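PDB 2YR1: 3-dehydroquinate dehydratase from Geobacillus kaustophilus, which probably catalyses the cis-dehydration of 3-dehydroquinate to 3-dehydroshikimate, the third step of the chorismate pathway that leads to the aromatic amino acids. Local coordinates for residues 174-179 against 204-209; 51-56 against 81-86. One frame throughout, in Å; residues are numbered along the deposited sequence.

Contact 1: 174-179 against 204-209; sequences KVAVMP and ITMAMG
Ala176 and Met206 pair across two parallel strands, side chains on the same face, and the methionine chain lies against the alanine methyl: Met206 CG is 3.6 Å from Ala176 CB. Met206 CG sits between its own backbone N and carbonyl carbon (chi1 57°), and bends at the next two torsions carry SD back toward Lys174, whose CE lies 4.0 Å from that sulfur. Lys174 itself runs out extended, and the root of its chain, at CB and CG, rests on CB of Ile204. An alanine in place of Met206 would probably open a gap beside Ala176 and leave the methylene chain of Lys174, the predicted Schiff-base residue, freer to move. On the other face Val175 and Thr205 lie side by side, their CG2 methyls tightly packed at 3.5 Å, while Thr205 OG1 is hydrogen-bonded to OG1 of Thr192. Backbone bonds alternate along the pair, from Val175 N to Ile204 O at one end to Met208 N on Val177 O (2.8 Å) at the other. Beyond the strands, Met178 and Met208 cross at about a right angle, SD of Met178 against CB of Met208. This is the beta-alpha-beta unit of strand 172-177, helix 182-198 and strand 203-207 in the TIM barrel; helices 155-167 and 182-198 cover the valine face, and strand 141-148 continues the sheet beyond 172-177, placing His147 beside Lys174.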
loop_
_atom_site.group_PDB
_atom_site.type_symbol
_atom_site.label_atom_id
_atom_site.label_comp_id
_atom_site.label_asym_id
_atom_site.label_seq_id
_atom_site.Cartn_x
_atom_site.Cartn_y
_atom_site.Cartn_z
ATOM N N LYS A 174 -9.211 12.700 13.129
ATOM C CA LYS A 174 -7.955 11.962 13.059
ATOM C C LYS A 174 -7.862 10.774 14.018
ATOM O O LYS A 174 -8.218 10.887 15.192
ATOM C CB LYS A 174 -6.777 12.918 13.297
ATOM C CG LYS A 174 -5.408 12.228 13.393
ATOM C CD LYS A 174 -4.279 13.211 13.713
ATOM C CE LYS A 174 -2.994 12.452 13.997
ATOM N NZ LYS A 174 -2.001 13.228 14.779
ATOM N N VAL A 175 -7.430 9.620 13.507
ATOM C CA VAL A 175 -7.232 8.441 14.359
ATOM C C VAL A 175 -5.915 7.738 14.006
ATOM O O VAL A 175 -5.632 7.481 12.832
ATOM C CB VAL A 175 -8.367 7.371 14.240
ATOM C CG1 VAL A 175 -9.712 7.931 14.732
ATOM C CG2 VAL A 175 -8.492 6.907 12.815
ATOM N N ALA A 176 -5.101 7.437 15.015
ATOM C CA ALA A 176 -3.856 6.711 14.755
ATOM C C ALA A 176 -3.829 5.445 15.629
ATOM O O ALA A 176 -4.307 5.455 16.763
ATOM C CB ALA A 176 -2.631 7.612 15.036
ATOM N N VAL A 177 -3.295 4.350 15.102
ATOM C CA VAL A 177 -3.221 3.117 15.858
ATOM C C VAL A 177 -1.842 2.478 15.762
ATOM O O VAL A 177 -1.046 2.824 14.883
ATOM C CB VAL A 177 -4.276 2.070 15.386
ATOM C CG1 VAL A 177 -5.693 2.604 15.607
ATOM C CG2 VAL A 177 -4.056 1.721 13.896
ATOM N N MET A 178 -1.562 1.563 16.689
ATOM C CA MET A 178 -0.282 0.839 16.702
ATOM C C MET A 178 -0.620 -0.586 16.334
ATOM O O MET A 178 -1.223 -1.325 17.132
ATOM C CB MET A 178 0.366 0.852 18.079
ATOM C CG MET A 178 1.741 0.196 18.076
ATOM S SD MET A 178 2.883 1.222 17.189
ATOM C CE MET A 178 3.840 1.922 18.574
ATOM N N PRO A 179 -0.268 -0.996 15.106
ATOM C CA PRO A 179 -0.572 -2.363 14.666
ATOM C C PRO A 179 0.385 -3.368 15.301
ATOM O O PRO A 179 1.531 -3.056 15.550
ATOM C CB PRO A 179 -0.396 -2.273 13.152
ATOM C CG PRO A 179 0.744 -1.347 13.021
ATOM C CD PRO A 179 0.428 -0.248 14.043
ATOM N N ILE A 204 -7.923 11.772 8.699
ATOM C CA ILE A 204 -6.472 11.560 8.769
ATOM C C ILE A 204 -6.304 10.309 9.578
ATOM O O ILE A 204 -6.667 10.279 10.755
ATOM C CB ILE A 204 -5.716 12.667 9.508
ATOM C CG1 ILE A 204 -5.949 14.016 8.835
ATOM C CG2 ILE A 204 -4.201 12.352 9.538
ATOM C CD1 ILE A 204 -5.358 15.175 9.642
ATOM N N THR A 205 -5.762 9.265 8.961
ATOM C CA THR A 205 -5.561 8.024 9.686
ATOM C C THR A 205 -4.173 7.478 9.406
ATOM O O THR A 205 -3.553 7.795 8.378
ATOM C CB THR A 205 -6.579 6.917 9.279
ATOM O OG1 THR A 205 -6.330 6.516 7.932
ATOM C CG2 THR A 205 -8.033 7.391 9.429
ATOM N N MET A 206 -3.688 6.660 10.333
ATOM C CA MET A 206 -2.388 6.017 10.189
ATOM C C MET A 206 -2.192 4.880 11.185
ATOM O O MET A 206 -2.783 4.866 12.273
ATOM C CB MET A 206 -1.231 7.027 10.365
ATOM C CG MET A 206 -1.222 7.776 11.695
ATOM S SD MET A 206 -2.249 9.271 11.638
ATOM C CE MET A 206 -1.110 10.478 10.958
ATOM N N ALA A 207 -1.398 3.903 10.770
ATOM C CA ALA A 207 -0.992 2.796 11.633
ATOM C C ALA A 207 0.474 3.221 11.775
ATOM O O ALA A 207 1.146 3.509 10.771
ATOM C CB ALA A 207 -1.091 1.450 10.909
ATOM N N MET A 208 0.955 3.304 13.008
ATOM C CA MET A 208 2.327 3.733 13.273
ATOM C C MET A 208 3.282 2.562 13.154
ATOM O O MET A 208 2.858 1.463 12.828
ATOM C CB MET A 208 2.384 4.328 14.675
ATOM C CG MET A 208 1.402 5.486 14.845
ATOM S SD MET A 208 1.422 6.168 16.502
ATOM C CE MET A 208 0.302 4.994 17.337
ATOM N N GLY A 209 4.571 2.800 13.420
ATOM C CA GLY A 209 5.555 1.732 13.340
ATOM C C GLY A 209 5.902 1.253 11.932
ATOM O O GLY A 209 5.340 1.731 10.933
#

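Contact 2: 51-56 against 81-86; sequences WRADFF and ILFTIR
Two arginines, Arg52 and Arg86, meet at the carboxyl ends of neighbouring parallel strands in this TIM barrel, their NE atoms only 4.5 Å apart and their guanidinium planes 32° from each other. CG of Arg86 lies over one face of the Arg52 guanidinium. Asp54 probably eases the repulsion: Arg52 grips it side-on in a salt bridge, NE to OD1 and NH2 to OD2, each bond using a syn lone pair and lying close to the guanidinium plane. The two bends in the Arg52 chain, at chi2 and chi3, fold the group back onto this carboxylate. Asp54 OD1 also receives a weak bond from Arg86 N, and OD2 takes the backbone N of Gln93. Both arginines are predicted to bind 3-dehydroquinate, as is Trp51; through its two bonds Asp54 probably fixes the rotation of the Arg52 guanidinium.

Strands 48-52 and 81-84 pair through Trp51 N to Leu82 O and Thr84 N to Trp51 O, the latter at 3.2 Å. After Arg52, centre of an inverse gamma turn, the regular pairing gives way to a weak bond from Ala53 N to Thr84 O. On the outward face the Trp51 and Phe83 side chains run alongside each other, their rings obliquely inclined, and Trp51 also touches helix 62-75. Ala53 packs against both: its CB stands over the centre of the indole, 4.0 Å above the plane, and also reaches CE1 of Phe83 at 3.5 Å.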
loop_
_atom_site.group_PDB
_atom_site.type_symbol
_atom_site.label_atom_id
_atom_site.label_comp_id
_atom_site.label_asym_id
_atom_site.label_seq_id
_atom_site.Cartn_x
_atom_site.Cartn_y
_atom_site.Cartn_z
ATOM N N TRP A 51 3.606 21.842 14.631
ATOM C CA TRP A 51 4.545 21.973 15.707
ATOM C C TRP A 51 3.932 21.342 16.931
ATOM O O TRP A 51 2.831 21.682 17.361
ATOM C CB TRP A 51 5.026 23.427 15.876
ATOM C CG TRP A 51 4.391 24.318 16.866
ATOM C CD1 TRP A 51 3.144 24.864 16.796
ATOM C CD2 TRP A 51 5.049 24.957 17.972
ATOM N NE1 TRP A 51 2.990 25.822 17.780
ATOM C CE2 TRP A 51 4.143 25.897 18.515
ATOM C CE3 TRP A 51 6.319 24.830 18.551
ATOM C CZ2 TRP A 51 4.466 26.712 19.609
ATOM C CZ3 TRP A 51 6.641 25.640 19.637
ATOM C CH2 TRP A 51 5.716 26.568 20.156
ATOM N N ARG A 52 4.630 20.319 17.408
ATOM C CA ARG A 52 4.241 19.553 18.569
ATOM C C ARG A 52 4.659 20.316 19.829
ATOM O O ARG A 52 5.635 19.965 20.512
ATOM C CB ARG A 52 4.914 18.185 18.512
ATOM C CG ARG A 52 4.223 17.184 17.607
ATOM C CD ARG A 52 2.924 16.737 18.246
ATOM N NE ARG A 52 3.144 16.061 19.523
ATOM C CZ ARG A 52 3.586 14.811 19.637
ATOM N NH1 ARG A 52 3.850 14.104 18.548
ATOM N NH2 ARG A 52 3.759 14.265 20.836
ATOM N N ALA A 53 3.891 21.357 20.129
ATOM C CA ALA A 53 4.155 22.230 21.262
ATOM C C ALA A 53 4.338 21.533 22.603
ATOM O O ALA A 53 4.829 22.149 23.555
ATOM C CB ALA A 53 3.058 23.287 21.359
ATOM N N ASP A 54 3.963 20.261 22.701
ATOM C CA ASP A 54 4.120 19.567 23.970
ATOM C C ASP A 54 5.570 19.213 24.305
ATOM O O ASP A 54 5.847 18.642 25.367
ATOM C CB ASP A 54 3.226 18.327 24.032
ATOM C CG ASP A 54 3.303 17.475 22.787
ATOM O OD1 ASP A 54 3.079 18.007 21.680
ATOM O OD2 ASP A 54 3.573 16.265 22.925
ATOM N N PHE A 55 6.486 19.560 23.403
ATOM C CA PHE A 55 7.913 19.323 23.616
ATOM C C PHE A 55 8.532 20.558 24.283
ATOM O O PHE A 55 9.510 20.459 25.021
ATOM C CB PHE A 55 8.633 19.067 22.287
ATOM C CG PHE A 55 8.547 17.643 21.814
ATOM C CD1 PHE A 55 7.364 17.141 21.284
ATOM C CD2 PHE A 55 9.645 16.792 21.931
ATOM C CE1 PHE A 55 7.272 15.812 20.880
ATOM C CE2 PHE A 55 9.564 15.460 21.530
ATOM C CZ PHE A 55 8.373 14.968 21.004
ATOM N N PHE A 56 7.935 21.713 23.996
ATOM C CA PHE A 56 8.346 23.020 24.507
ATOM C C PHE A 56 8.397 23.001 26.039
ATOM O O PHE A 56 7.363 22.828 26.700
ATOM C CB PHE A 56 7.317 24.055 24.036
ATOM C CG PHE A 56 7.821 25.462 23.985
ATOM C CD1 PHE A 56 8.600 25.895 22.918
ATOM C CD2 PHE A 56 7.462 26.377 24.971
ATOM C CE1 PHE A 56 9.006 27.221 22.828
ATOM C CE2 PHE A 56 7.866 27.710 24.890
ATOM C CZ PHE A 56 8.636 28.133 23.817
ATOM N N ILE A 81 0.117 26.049 9.405
ATOM C CA ILE A 81 0.673 25.535 10.647
ATOM C C ILE A 81 -0.394 24.958 11.564
ATOM O O ILE A 81 -1.360 25.646 11.936
ATOM C CB ILE A 81 1.454 26.622 11.430
ATOM C CG1 ILE A 81 2.612 27.154 10.577
ATOM C CG2 ILE A 81 2.020 26.033 12.703
ATOM C CD1 ILE A 81 3.441 28.250 11.275
ATOM N N LEU A 82 -0.213 23.685 11.911
ATOM C CA LEU A 82 -1.110 22.967 12.803
ATOM C C LEU A 82 -0.461 22.999 14.185
ATOM O O LEU A 82 0.673 22.533 14.349
ATOM C CB LEU A 82 -1.278 21.522 12.335
ATOM C CG LEU A 82 -1.807 20.450 13.299
ATOM C CD1 LEU A 82 -3.266 20.686 13.670
ATOM C CD2 LEU A 82 -1.659 19.097 12.614
ATOM N N PHE A 83 -1.173 23.571 15.159
ATOM C CA PHE A 83 -0.685 23.687 16.534
ATOM C C PHE A 83 -1.220 22.504 17.312
ATOM O O PHE A 83 -2.434 22.326 17.434
ATOM C CB PHE A 83 -1.179 24.979 17.174
ATOM C CG PHE A 83 -0.709 25.171 18.588
ATOM C CD1 PHE A 83 0.561 25.654 18.849
ATOM C CD2 PHE A 83 -1.534 24.853 19.659
ATOM C CE1 PHE A 83 1.015 25.821 20.157
ATOM C CE2 PHE A 83 -1.096 25.016 20.974
ATOM C CZ PHE A 83 0.190 25.503 21.221
ATOM N N THR A 84 -0.304 21.705 17.851
ATOM C CA THR A 84 -0.657 20.498 18.577
ATOM C C THR A 84 0.009 20.358 19.944
ATOM O O THR A 84 1.225 20.511 20.068
ATOM C CB THR A 84 -0.257 19.257 17.757
ATOM O OG1 THR A 84 -0.834 19.342 16.449
ATOM C CG2 THR A 84 -0.708 17.974 18.450
ATOM N N ILE A 85 -0.794 20.067 20.961
ATOM C CA ILE A 85 -0.293 19.810 22.309
ATOM C C ILE A 85 -0.809 18.415 22.640
ATOM O O ILE A 85 -1.872 18.247 23.237
ATOM C CB ILE A 85 -0.820 20.829 23.349
ATOM C CG1 ILE A 85 -0.196 22.203 23.089
ATOM C CG2 ILE A 85 -0.474 20.364 24.741
ATOM C CD1 ILE A 85 -0.719 23.321 24.001
ATOM N N ARG A 86 -0.046 17.412 22.226
ATOM C CA ARG A 86 -0.420 16.024 22.443
ATOM C C ARG A 86 -0.459 15.636 23.918
ATOM O O ARG A 86 0.495 15.856 24.650
ATOM C CB ARG A 86 0.552 15.094 21.695
ATOM C CG ARG A 86 0.183 13.601 21.746
ATOM C CD ARG A 86 -0.954 13.266 20.777
ATOM N NE ARG A 86 -0.559 13.473 19.382
ATOM C CZ ARG A 86 -1.135 14.336 18.548
ATOM N NH1 ARG A 86 -2.146 15.090 18.956
ATOM N NH2 ARG A 86 -0.691 14.448 17.297
#

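In the fold
Contact 2 comes first along the chain and closes before contact 1 opens; each joins the two strands of a beta-alpha-beta unit, through helix 62-75 in contact 2 and helix 182-198 in contact 1. All four strands belong to one parallel barrel sheet, where strands 117-121 and 141-148 separate 81-84 from 172-177. The centres of the two contacts are about 18 Å apart, yet their long side chains converge in the barrel: Lys174 NZ and Arg86 NH2 lie 3.1 Å from each other. Asp119, between them in the sheet, makes weak, long ion pairs with both. This convergence of the predicted Schiff-base lysine and substrate-binding arginines is consistent with one active site, where His147 is the predicted proton donor/acceptor.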